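Local structure of alpha-glucosidase YIHQ (Escherichia coli, 5AEG) at residues 59-64 against 116-121; 201-206 against 215-220. The protein hydrolyses sulfoquinovosyl diacylglycerides and simple sulfoquinovosides such as sulfoquinovosyl glycerol, releasing sulfoquinovose for sulfoglycolysis. All blocks are in the same frame, centred on the assembly; numbering follows the deposited sequence.

Contact 1. Residues 59-64 against 116-121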
ATOM      1  N   ASP A  59      10.781  17.081  14.688  1.00 33.86           N
ATOM      2  CA  ASP A  59      10.231  17.927  15.775  1.00 33.60           C
ATOM      3  C   ASP A  59      11.173  19.089  16.190  1.00 33.29           C
ATOM      4  O   ASP A  59      12.384  18.930  16.165  1.00 37.45           O
ATOM      5  CB  ASP A  59       9.977  17.066  17.000  1.00 33.07           C
ATOM      6  CG  ASP A  59       8.846  17.602  17.850  1.00 29.37           C
ATOM      7  OD1 ASP A  59       8.275  18.700  17.552  1.00 28.73           O
ATOM      8  OD2 ASP A  59       8.531  16.860  18.784  1.00 30.96           O
ATOM      9  N   LYS A  60      10.614  20.234  16.562  1.00 31.58           N
ATOM     10  CA  LYS A  60      11.263  21.154  17.482  1.00 35.21           C
ATOM     11  C   LYS A  60      10.670  20.867  18.877  1.00 28.01           C
ATOM     12  O   LYS A  60       9.676  21.451  19.218  1.00 27.58           O
ATOM     13  CB  LYS A  60      10.996  22.621  17.138  1.00 41.65           C
ATOM     14  CG  LYS A  60      11.239  22.986  15.692  1.00 54.50           C
ATOM     15  CD  LYS A  60      10.928  24.464  15.444  1.00 65.16           C
ATOM     16  CE  LYS A  60      12.116  25.352  15.786  1.00 71.29           C
ATOM     17  NZ  LYS A  60      13.131  25.286  14.689  1.00 71.74           N
ATOM     18  N   LEU A  61      11.282  19.943  19.606  1.00 26.75           N
ATOM     19  CA  LEU A  61      10.743  19.495  20.871  1.00 27.52           C
ATOM     20  C   LEU A  61      10.816  20.616  21.945  1.00 27.79           C
ATOM     21  O   LEU A  61      11.864  21.181  22.151  1.00 27.22           O
ATOM     22  CB  LEU A  61      11.522  18.318  21.374  1.00 27.65           C
ATOM     23  CG  LEU A  61      10.957  17.726  22.680  1.00 29.14           C
ATOM     24  CD1 LEU A  61       9.533  17.199  22.594  1.00 25.98           C
ATOM     25  CD2 LEU A  61      11.896  16.706  23.166  1.00 32.18           C
ATOM     26  N   GLN A  62       9.710  20.957  22.567  1.00 27.69           N
ATOM     27  CA  GLN A  62       9.710  21.989  23.624  1.00 26.12           C
ATOM     28  C   GLN A  62       9.812  21.324  24.998  1.00 26.39           C
ATOM     29  O   GLN A  62      10.719  21.636  25.767  1.00 28.53           O
ATOM     30  CB  GLN A  62       8.511  22.857  23.515  1.00 29.61           C
ATOM     31  CG  GLN A  62       8.521  23.716  22.250  1.00 32.17           C
ATOM     32  CD  GLN A  62       7.176  24.413  21.939  1.00 45.23           C
ATOM     33  OE1 GLN A  62       7.181  25.384  21.202  1.00 52.83           O
ATOM     34  NE2 GLN A  62       6.021  23.921  22.484  1.00 43.60           N
ATOM     35  N   GLU A  63       8.912  20.360  25.255  1.00 24.24           N
ATOM     36  CA  GLU A  63       8.953  19.592  26.471  1.00 27.55           C
ATOM     37  C   GLU A  63       8.624  18.120  26.306  1.00 26.67           C
ATOM     38  O   GLU A  63       7.813  17.741  25.464  1.00 29.84           O
ATOM     39  CB  GLU A  63       7.958  20.202  27.485  1.00 28.06           C
ATOM     40  CG  GLU A  63       8.432  21.582  28.024  1.00 28.63           C
ATOM     41  CD  GLU A  63       7.527  22.070  29.182  1.00 31.07           C
ATOM     42  OE1 GLU A  63       6.403  22.442  28.923  1.00 29.40           O
ATOM     43  OE2 GLU A  63       7.958  22.024  30.342  1.00 27.03           O
ATOM     44  N   LYS A  64       9.204  17.319  27.198  1.00 23.36           N
ATOM     45  CA  LYS A  64       8.857  15.925  27.289  1.00 23.98           C
ATOM     46  C   LYS A  64       8.950  15.570  28.810  1.00 24.14           C
ATOM     47  O   LYS A  64      10.041  15.624  29.400  1.00 27.35           O
ATOM     48  CB  LYS A  64       9.868  15.086  26.449  1.00 24.56           C
ATOM     49  CG  LYS A  64       9.648  13.622  26.585  1.00 23.47           C
ATOM     50  CD  LYS A  64      10.682  12.816  25.859  1.00 31.04           C
ATOM     51  CE  LYS A  64      10.092  11.440  25.584  1.00 32.47           C
ATOM     52  NZ  LYS A  64      11.143  10.455  25.368  1.00 34.95           N
ATOM     53  N   ARG A 116       2.118  16.478  22.402  1.00 22.49           N
ATOM     54  CA  ARG A 116       3.005  15.319  22.294  1.00 24.70           C
ATOM     55  C   ARG A 116       2.611  14.248  23.336  1.00 26.25           C
ATOM     56  O   ARG A 116       2.265  14.590  24.499  1.00 22.55           O
ATOM     57  CB  ARG A 116       4.466  15.662  22.491  1.00 24.05           C
ATOM     58  CG  ARG A 116       5.022  16.680  21.485  1.00 25.27           C
ATOM     59  CD  ARG A 116       5.284  16.021  20.128  1.00 25.23           C
ATOM     60  NE  ARG A 116       5.710  16.955  19.063  1.00 24.47           N
ATOM     61  CZ  ARG A 116       4.907  17.659  18.247  1.00 25.28           C
ATOM     62  NH1 ARG A 116       3.601  17.647  18.327  1.00 25.65           N
ATOM     63  NH2 ARG A 116       5.466  18.452  17.356  1.00 26.09           N
ATOM     64  N   ILE A 117       2.576  12.994  22.892  1.00 20.16           N
ATOM     65  CA  ILE A 117       2.344  11.887  23.768  1.00 22.10           C
ATOM     66  C   ILE A 117       3.425  10.848  23.402  1.00 24.02           C
ATOM     67  O   ILE A 117       3.726  10.595  22.201  1.00 24.69           O
ATOM     68  CB  ILE A 117       0.921  11.267  23.607  1.00 20.93           C
ATOM     69  CG1 ILE A 117      -0.209  12.130  24.128  1.00 23.58           C
ATOM     70  CG2 ILE A 117       0.921   9.808  24.142  1.00 23.62           C
ATOM     71  CD1 ILE A 117      -1.582  11.833  23.456  1.00 24.48           C
ATOM     72  N   TRP A 118       4.002  10.212  24.410  1.00 18.89           N
ATOM     73  CA  TRP A 118       4.798   8.983  24.228  1.00 21.11           C
ATOM     74  C   TRP A 118       4.235   7.926  25.139  1.00 22.92           C
ATOM     75  O   TRP A 118       4.164   8.151  26.368  1.00 23.43           O
ATOM     76  CB  TRP A 118       6.250   9.179  24.567  1.00 22.86           C
ATOM     77  CG  TRP A 118       7.016  10.208  23.820  1.00 25.81           C
ATOM     78  CD1 TRP A 118       7.988   9.953  22.832  1.00 25.79           C
ATOM     79  CD2 TRP A 118       6.956  11.648  23.948  1.00 25.10           C
ATOM     80  NE1 TRP A 118       8.483  11.135  22.365  1.00 27.25           N
ATOM     81  CE2 TRP A 118       7.903  12.190  23.029  1.00 26.10           C
ATOM     82  CE3 TRP A 118       6.245  12.521  24.759  1.00 24.06           C
ATOM     83  CZ2 TRP A 118       8.152  13.543  22.928  1.00 25.12           C
ATOM     84  CZ3 TRP A 118       6.465  13.855  24.636  1.00 23.54           C
ATOM     85  CH2 TRP A 118       7.428  14.369  23.725  1.00 28.95           C
ATOM     86  N   LEU A 119       3.797   6.780  24.587  1.00 21.09           N
ATOM     87  CA  LEU A 119       3.237   5.715  25.362  1.00 22.36           C
ATOM     88  C   LEU A 119       3.998   4.458  25.110  1.00 24.79           C
ATOM     89  O   LEU A 119       4.190   4.106  23.943  1.00 24.08           O
ATOM     90  CB  LEU A 119       1.786   5.539  24.965  1.00 21.38           C
ATOM     91  CG  LEU A 119       1.039   4.344  25.589  1.00 25.49           C
ATOM     92  CD1 LEU A 119       0.708   4.583  27.080  1.00 25.84           C
ATOM     93  CD2 LEU A 119      -0.267   4.098  24.846  1.00 24.86           C
ATOM     94  N   ARG A 120       4.445   3.786  26.182  1.00 26.62           N
ATOM     95  CA  ARG A 120       5.094   2.479  26.096  1.00 25.63           C
ATOM     96  C   ARG A 120       4.129   1.330  26.379  1.00 29.03           C
ATOM     97  O   ARG A 120       3.376   1.269  27.392  1.00 25.15           O
ATOM     98  CB  ARG A 120       6.386   2.355  26.941  1.00 25.67           C
ATOM     99  CG  ARG A 120       7.396   3.443  26.729  1.00 24.93           C
ATOM    100  CD  ARG A 120       8.653   3.256  27.514  1.00 26.24           C
ATOM    101  NE  ARG A 120       9.653   4.189  27.051  1.00 27.50           N
ATOM    102  CZ  ARG A 120      10.870   4.259  27.589  1.00 30.45           C
ATOM    103  NH1 ARG A 120      11.196   3.496  28.605  1.00 32.52           N
ATOM    104  NH2 ARG A 120      11.754   5.101  27.130  1.00 30.98           N
ATOM    105  N   LEU A 121       4.160   0.384  25.458  1.00 25.29           N
ATOM    106  CA  LEU A 121       3.526  -0.866  25.570  1.00 25.04           C
ATOM    107  C   LEU A 121       4.520  -1.943  25.959  1.00 25.41           C
ATOM    108  O   LEU A 121       5.635  -2.018  25.465  1.00 25.29           O
ATOM    109  CB  LEU A 121       2.820  -1.276  24.253  1.00 25.02           C
ATOM    110  CG  LEU A 121       1.862  -0.256  23.643  1.00 26.68           C
ATOM    111  CD1 LEU A 121       1.283  -0.853  22.364  1.00 28.80           C
ATOM    112  CD2 LEU A 121       0.745   0.093  24.583  1.00 28.04           C
TER
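D59 and R116 meet tip to tip in a side-on salt bridge in which each carboxylate oxygen takes one guanidinium nitrogen. R116 NH2 donates to D59 OD1 at 2.8 Å in a nearly straight bond, and R116 NE donates to D59 OD2, also at 2.8 Å and about as straight. Both oxygens lie close to the guanidinium plane, but the carboxylate is turned 41° from it: OD2 is approached on its syn side but well out of the carboxylate plane, OD1 from above that plane. Because the R116 chain bends at chi2 (-77°), CD is brought within 3.6 Å of OD2. Nearby, Q62 NE2 is satisfied by S43 OG, and R120 NE by a salt bridge to E214 OE2.

The second half of the contact centres on W118. The extended side chain of K64 runs over one face of the indole, CB and CG above CH2 and CZ3, and CE 3.4 Å from the centroid of the five-membered ring in a CH-pi contact. NZ continues over the same ring, 4.1 Å from its centroid, as a cation-pi partner; W40 offers this lysine a second aromatic partner. L61 CD1 touches the rim at CH2, 3.7 Å away. An alanine in place of W118 would probably leave the K64 ammonium without this aromatic partner and open a gap beside L61 CD1.

The two strands, inclined at 47° within the N-terminal galactose mutarotase-like domain, do not pair directly; strand 39-49 lies between them, bonded through S43 to Q62 and E63 at a classic beta bulge and through G42 to R116. Beyond 116-121 comes strand 212-217, where A216 and E214 touch W118.

Contact 2. Residues 201-206 against 215-220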
ATOM      1  N   CYS A 201      -2.580  12.129  12.943  1.00 21.55           N
ATOM      2  CA  CYS A 201      -1.405  12.948  13.152  1.00 21.19           C
ATOM      3  C   CYS A 201      -0.118  12.233  12.809  1.00 21.85           C
ATOM      4  O   CYS A 201      -0.141  10.992  12.678  1.00 20.59           O
ATOM      5  CB  CYS A 201      -1.350  13.447  14.622  1.00 22.03           C
ATOM      6  SG  CYS A 201      -1.307  12.082  15.825  1.00 24.57           S
ATOM      7  N   TYR A 202       1.012  12.971  12.694  1.00 21.84           N
ATOM      8  CA  TYR A 202       2.333  12.354  12.680  1.00 19.79           C
ATOM      9  C   TYR A 202       2.452  11.390  13.835  1.00 22.35           C
ATOM     10  O   TYR A 202       2.045  11.744  14.967  1.00 21.28           O
ATOM     11  CB  TYR A 202       3.415  13.392  12.766  1.00 20.65           C
ATOM     12  CG  TYR A 202       4.796  12.797  12.768  1.00 19.11           C
ATOM     13  CD1 TYR A 202       5.380  12.382  13.937  1.00 19.84           C
ATOM     14  CD2 TYR A 202       5.503  12.517  11.542  1.00 21.14           C
ATOM     15  CE1 TYR A 202       6.636  11.840  13.971  1.00 19.95           C
ATOM     16  CE2 TYR A 202       6.780  11.954  11.585  1.00 22.04           C
ATOM     17  CZ  TYR A 202       7.331  11.616  12.786  1.00 22.72           C
ATOM     18  OH  TYR A 202       8.596  11.108  12.805  1.00 23.67           O
ATOM     19  N   MET A 203       2.999  10.199  13.588  1.00 18.02           N
ATOM     20  CA  MET A 203       3.319   9.237  14.671  1.00 21.16           C
ATOM     21  C   MET A 203       4.618   8.583  14.320  1.00 21.07           C
ATOM     22  O   MET A 203       5.019   8.599  13.187  1.00 19.55           O
ATOM     23  CB  MET A 203       2.190   8.190  14.782  1.00 19.99           C
ATOM     24  CG  MET A 203       0.912   8.756  15.337  1.00 23.02           C
ATOM     25  SD  MET A 203      -0.383   7.479  15.543  1.00 25.17           S
ATOM     26  CE  MET A 203      -1.403   7.945  14.253  1.00 24.46           C
ATOM     27  N   ASN A 204       5.289   8.031  15.301  1.00 20.23           N
ATOM     28  CA  ASN A 204       6.466   7.288  15.153  1.00 20.10           C
ATOM     29  C   ASN A 204       6.322   6.048  16.032  1.00 21.51           C
ATOM     30  O   ASN A 204       6.187   6.171  17.263  1.00 21.74           O
ATOM     31  CB  ASN A 204       7.702   8.074  15.596  1.00 21.97           C
ATOM     32  CG  ASN A 204       8.994   7.314  15.307  1.00 29.62           C
ATOM     33  OD1 ASN A 204       9.039   6.116  15.382  1.00 36.69           O
ATOM     34  ND2 ASN A 204      10.031   8.014  15.022  1.00 34.17           N
ATOM     35  N   PHE A 205       6.355   4.894  15.423  1.00 19.69           N
ATOM     36  CA  PHE A 205       6.212   3.588  16.145  1.00 20.30           C
ATOM     37  C   PHE A 205       7.556   2.978  16.281  1.00 22.20           C
ATOM     38  O   PHE A 205       8.159   2.589  15.269  1.00 20.84           O
ATOM     39  CB  PHE A 205       5.210   2.664  15.426  1.00 22.06           C
ATOM     40  CG  PHE A 205       3.738   2.952  15.647  1.00 22.65           C
ATOM     41  CD1 PHE A 205       3.262   4.182  16.097  1.00 22.69           C
ATOM     42  CD2 PHE A 205       2.813   2.003  15.268  1.00 21.28           C
ATOM     43  CE1 PHE A 205       1.921   4.396  16.233  1.00 23.13           C
ATOM     44  CE2 PHE A 205       1.444   2.204  15.471  1.00 22.26           C
ATOM     45  CZ  PHE A 205       0.993   3.411  15.919  1.00 22.61           C
ATOM     46  N   ASP A 206       8.092   2.907  17.526  1.00 20.86           N
ATOM     47  CA  ASP A 206       9.458   2.508  17.720  1.00 21.96           C
ATOM     48  C   ASP A 206       9.452   1.073  18.278  1.00 23.23           C
ATOM     49  O   ASP A 206       9.007   0.788  19.397  1.00 22.20           O
ATOM     50  CB  ASP A 206      10.182   3.493  18.619  1.00 23.56           C
ATOM     51  CG  ASP A 206      11.622   3.140  18.832  1.00 26.65           C
ATOM     52  OD1 ASP A 206      12.151   2.179  18.240  1.00 30.12           O
ATOM     53  OD2 ASP A 206      12.287   3.872  19.542  1.00 26.99           O
ATOM     54  N   LEU A 215       5.235   4.274  21.236  1.00 19.34           N
ATOM     55  CA  LEU A 215       4.412   4.929  20.267  1.00 21.53           C
ATOM     56  C   LEU A 215       4.386   6.418  20.578  1.00 25.23           C
ATOM     57  O   LEU A 215       3.853   6.837  21.646  1.00 22.12           O
ATOM     58  CB  LEU A 215       3.032   4.379  20.335  1.00 21.65           C
ATOM     59  CG  LEU A 215       2.870   2.839  20.343  1.00 25.38           C
ATOM     60  CD1 LEU A 215       1.389   2.545  20.241  1.00 26.96           C
ATOM     61  CD2 LEU A 215       3.598   2.194  19.232  1.00 25.42           C
ATOM     62  N   ALA A 216       4.924   7.199  19.665  1.00 19.97           N
ATOM     63  CA  ALA A 216       4.942   8.649  19.744  1.00 21.63           C
ATOM     64  C   ALA A 216       3.873   9.259  18.854  1.00 26.65           C
ATOM     65  O   ALA A 216       3.762   8.904  17.656  1.00 21.70           O
ATOM     66  CB  ALA A 216       6.295   9.191  19.432  1.00 23.92           C
ATOM     67  N   LEU A 217       3.045  10.142  19.441  1.00 21.26           N
ATOM     68  CA  LEU A 217       2.021  10.833  18.704  1.00 23.11           C
ATOM     69  C   LEU A 217       2.197  12.357  18.811  1.00 24.36           C
ATOM     70  O   LEU A 217       2.521  12.892  19.894  1.00 24.48           O
ATOM     71  CB  LEU A 217       0.591  10.502  19.177  1.00 26.88           C
ATOM     72  CG  LEU A 217       0.092   9.086  19.138  1.00 29.85           C
ATOM     73  CD1 LEU A 217       0.445   8.383  20.389  1.00 30.34           C
ATOM     74  CD2 LEU A 217      -1.402   9.098  18.937  1.00 31.11           C
ATOM     75  N   TRP A 218       1.944  13.053  17.705  1.00 20.19           N
ATOM     76  CA  TRP A 218       1.930  14.518  17.700  1.00 23.20           C
ATOM     77  C   TRP A 218       0.509  14.990  17.856  1.00 21.09           C
ATOM     78  O   TRP A 218      -0.084  15.608  16.955  1.00 22.93           O
ATOM     79  CB  TRP A 218       2.560  15.068  16.439  1.00 23.79           C
ATOM     80  CG  TRP A 218       4.016  14.844  16.423  1.00 23.68           C
ATOM     81  CD1 TRP A 218       4.707  14.025  17.235  1.00 25.06           C
ATOM     82  CD2 TRP A 218       4.965  15.349  15.454  1.00 22.90           C
ATOM     83  NE1 TRP A 218       6.039  14.079  16.942  1.00 24.79           N
ATOM     84  CE2 TRP A 218       6.212  14.849  15.811  1.00 26.71           C
ATOM     85  CE3 TRP A 218       4.874  16.230  14.371  1.00 25.33           C
ATOM     86  CZ2 TRP A 218       7.384  15.189  15.117  1.00 28.86           C
ATOM     87  CZ3 TRP A 218       6.042  16.553  13.656  1.00 26.92           C
ATOM     88  CH2 TRP A 218       7.269  16.049  14.044  1.00 26.67           C
ATOM     89  N   GLU A 219      -0.091  14.664  18.983  1.00 23.93           N
ATOM     90  CA  GLU A 219      -1.431  15.120  19.295  1.00 22.57           C
ATOM     91  C   GLU A 219      -1.579  15.080  20.834  1.00 23.31           C
ATOM     92  O   GLU A 219      -0.739  14.526  21.532  1.00 21.67           O
ATOM     93  CB  GLU A 219      -2.511  14.273  18.639  1.00 25.07           C
ATOM     94  CG  GLU A 219      -3.785  15.025  18.320  1.00 28.22           C
ATOM     95  CD  GLU A 219      -4.682  14.376  17.300  1.00 33.78           C
ATOM     96  OE1 GLU A 219      -4.289  13.423  16.544  1.00 31.64           O
ATOM     97  OE2 GLU A 219      -5.841  14.836  17.244  1.00 33.07           O
ATOM     98  N   ASP A 220      -2.595  15.787  21.314  1.00 23.09           N
ATOM     99  CA  ASP A 220      -2.961  15.821  22.717  1.00 24.67           C
ATOM    100  C   ASP A 220      -3.894  14.769  23.159  1.00 28.13           C
ATOM    101  O   ASP A 220      -4.221  14.694  24.371  1.00 24.32           O
ATOM    102  CB  ASP A 220      -3.629  17.201  22.974  1.00 25.77           C
ATOM    103  CG  ASP A 220      -4.956  17.328  22.226  1.00 33.10           C
ATOM    104  OD1 ASP A 220      -4.943  17.348  20.983  1.00 32.10           O
ATOM    105  OD2 ASP A 220      -6.025  17.264  22.844  1.00 34.39           O
TER
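Y202 and W218 set their rings against each other obliquely, the planes 36° apart and the phenol centroid 4.0 Å from that of the indole six-membered ring. Y202 CD1 lies over the indole near its centre, 3.2 Å from W218 CE2, while the facing side of the phenol receives W218 CH2 towards its rim. With CG anti to the backbone N (chi1 179°), Y202 CG lies 3.7 Å from W218 CD2; just behind the rings, W218 N donates to Y202 O at 3.0 Å. On its other flank W218 is a cation-pi partner of R116.

The pair stands at the open end of an antiparallel beta hairpin formed by strands 203-206 and 212-217, part of the beta-sandwich architecture of the galactose mutarotase-like domain. N204 and A216 form a hydrogen-bonded pair, joined by two 2.9 Å backbone bonds; M203 with L217 and F205 with L215 are non-hydrogen-bonded pairs.

These last four side chains project from one face of the hairpin. M203 and L217 lie side by side and point the same way, with SD 3.9 Å from L217 CD2. F205 and L215 instead make a CH-pi contact, L215 CD2 resting over the ring face, 3.8 Å from its centroid and displaced towards CG and CD1. V197 of strand 193-197 packs on M203, F205 and L217.

The two contacts, centred about 8 Å apart, follow one another along the chain: contact 1 is complete at residue 121, well before contact 2 begins at 201. Their common ground is the adjacency of strands 116-122 and 212-217, where the backbones of I117 and L119 probably bond to those of L217 and L215. R116 NH1 also packs 3.4 Å from W218 CB, bringing the salt-bridged arginine of one contact beside the aromatic pair of the other. Across the beta structure the order runs 56-74, 39-49, 116-122, 212-217, 203-206, so chain regions distant in sequence are drawn into one N-terminal beta region, away from the annotated substrate, catalytic and calcium sites.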